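Local coordinates for protein exodeoxyribonuclease 10 (Escherichia coli, PDB 4FZX) that degrades single- and double-stranded DNA from the 3' end as a magnesium-dependent DnaQ-family exonuclease, at residues 22-27 against 142-147. Numbering follows the deposited sequence.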
loop_
_atom_site.group_PDB
_atom_site.type_symbol
_atom_site.label_atom_id
_atom_site.label_comp_id
_atom_site.label_asym_id
_atom_site.label_seq_id
_atom_site.Cartn_x
_atom_site.Cartn_y
_atom_site.Cartn_z
ATOM N N VAL C 22 -32.803 2.215 19.836
ATOM C CA VAL C 22 -33.653 1.242 19.175
ATOM C C VAL C 22 -32.845 -0.023 18.930
ATOM O O VAL C 22 -31.605 -0.004 18.972
ATOM C CB VAL C 22 -34.173 1.775 17.835
ATOM C CG1 VAL C 22 -35.218 2.858 18.061
ATOM C CG2 VAL C 22 -33.009 2.305 16.988
ATOM N N ASP C 23 -33.537 -1.125 18.672
ATOM C CA ASP C 23 -32.846 -2.364 18.353
ATOM C C ASP C 23 -33.060 -2.675 16.891
ATOM O O ASP C 23 -34.150 -2.437 16.344
ATOM C CB ASP C 23 -33.345 -3.518 19.244
ATOM C CG ASP C 23 -33.053 -3.292 20.728
ATOM O OD1 ASP C 23 -32.196 -2.449 21.058
ATOM O OD2 ASP C 23 -33.719 -3.924 21.578
ATOM N N VAL C 24 -32.006 -3.141 16.235
ATOM C CA VAL C 24 -32.126 -3.670 14.885
ATOM C C VAL C 24 -32.048 -5.191 14.932
ATOM O O VAL C 24 -31.072 -5.754 15.420
ATOM C CB VAL C 24 -31.043 -3.089 13.935
ATOM C CG1 VAL C 24 -31.121 -3.748 12.558
ATOM C CG2 VAL C 24 -31.199 -1.560 13.806
ATOM N N ILE C 25 -33.142 -5.835 14.543
ATOM C CA ILE C 25 -33.254 -7.297 14.539
ATOM C C ILE C 25 -33.801 -7.699 13.169
ATOM O O ILE C 25 -34.894 -7.290 12.799
ATOM C CB ILE C 25 -34.260 -7.800 15.636
ATOM C CG1 ILE C 25 -33.988 -7.120 16.989
ATOM C CG2 ILE C 25 -34.214 -9.341 15.761
ATOM C CD1 ILE C 25 -34.810 -7.667 18.164
ATOM N N ASP C 26 -33.018 -8.454 12.401
ATOM C CA ASP C 26 -33.500 -9.001 11.134
ATOM C C ASP C 26 -33.936 -7.879 10.212
ATOM O O ASP C 26 -35.015 -7.929 9.619
ATOM C CB ASP C 26 -34.658 -9.979 11.372
ATOM C CG ASP C 26 -34.215 -11.262 12.113
ATOM O OD1 ASP C 26 -33.029 -11.666 11.983
ATOM O OD2 ASP C 26 -35.060 -11.863 12.824
ATOM N N GLY C 27 -33.114 -6.837 10.142
ATOM C CA GLY C 27 -33.368 -5.702 9.267
ATOM C C GLY C 27 -34.575 -4.854 9.635
ATOM O O GLY C 27 -34.995 -3.996 8.858
ATOM N N ILE C 142 -32.524 7.514 12.601
ATOM C CA ILE C 142 -31.651 7.880 11.491
ATOM C C ILE C 142 -30.456 6.927 11.437
ATOM O O ILE C 142 -30.158 6.343 10.403
ATOM C CB ILE C 142 -31.119 9.330 11.646
ATOM C CG1 ILE C 142 -32.276 10.338 11.674
ATOM C CG2 ILE C 142 -30.128 9.652 10.540
ATOM C CD1 ILE C 142 -33.259 10.199 10.533
ATOM N N THR C 143 -29.820 6.728 12.583
ATOM C CA THR C 143 -28.611 5.927 12.650
ATOM C C THR C 143 -28.927 4.456 12.399
ATOM O O THR C 143 -28.233 3.798 11.632
ATOM C CB THR C 143 -27.904 6.123 13.991
ATOM O OG1 THR C 143 -27.641 7.519 14.169
ATOM C CG2 THR C 143 -26.580 5.339 14.060
ATOM N N ALA C 144 -30.056 3.993 12.925
ATOM C CA ALA C 144 -30.507 2.629 12.664
ATOM C C ALA C 144 -30.749 2.423 11.173
ATOM O O ALA C 144 -30.281 1.436 10.591
ATOM C CB ALA C 144 -31.774 2.310 13.466
ATOM N N ALA C 145 -31.459 3.358 10.544
ATOM C CA ALA C 145 -31.655 3.287 9.087
ATOM C C ALA C 145 -30.314 3.250 8.355
ATOM O O ALA C 145 -30.133 2.499 7.401
ATOM C CB ALA C 145 -32.522 4.465 8.582
ATOM N N LEU C 146 -29.370 4.064 8.809
ATOM C CA LEU C 146 -28.041 4.064 8.231
ATOM C C LEU C 146 -27.330 2.720 8.421
ATOM O O LEU C 146 -26.647 2.242 7.522
ATOM C CB LEU C 146 -27.204 5.190 8.830
ATOM C CG LEU C 146 -25.722 5.173 8.462
ATOM C CD1 LEU C 146 -25.519 5.267 6.934
ATOM C CD2 LEU C 146 -24.959 6.273 9.204
ATOM N N LEU C 147 -27.503 2.108 9.588
ATOM C CA LEU C 147 -26.823 0.860 9.890
ATOM C C LEU C 147 -27.397 -0.278 9.041
ATOM O O LEU C 147 -26.658 -1.103 8.505
ATOM C CB LEU C 147 -26.950 0.529 11.383
ATOM C CG LEU C 147 -26.620 -0.928 11.736
ATOM C CD1 LEU C 147 -25.092 -1.190 11.679
ATOM C CD2 LEU C 147 -27.190 -1.299 13.077
#
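Val-22 and Val-24 of strand 16-25 meet Ala-144 and Leu-147 of helix 136-154 in a small, wholly apolar strand-to-helix contact on the face of the central mixed sheet covered by that helix. All four residues are buried, and the two segments together bury 143 Å². The Ala-144 methyl group points toward the strand and touches one methyl of each valine: its CB lies 3.7 Å from Val-22 CG2 and 3.9 Å from Val-24 CG2. One helical turn on, Leu-147 CD2 reaches the same Val-24 CG2 at 4.1 Å. CG of Leu-147 stands anti to its backbone N (chi1 164°), which carries CD2 towards the strand; the leucine and valine side chains meet at a slant. The segment axes run nearly parallel, 17° apart, and approach to 9.3 Å; the CA atoms of Val-24 and Ala-144 are 6.9 Å apart, a closeness consistent with alanine's single methyl at the interface. This is helix-on-sheet packing in the RNase H-like fold of the DEDDh exonucleases, and the same helix carries Asp-139, a sodium ligand in this structure. Alternation along the strand directs the side chain of Asp-23 away from the helix; its carboxylate forms a salt bridge with Arg-3 and a hydrogen bond with Asn-31. Ile-4, from adjoining strand 2-9, touches both valines and Leu-147, extending the apolar layer.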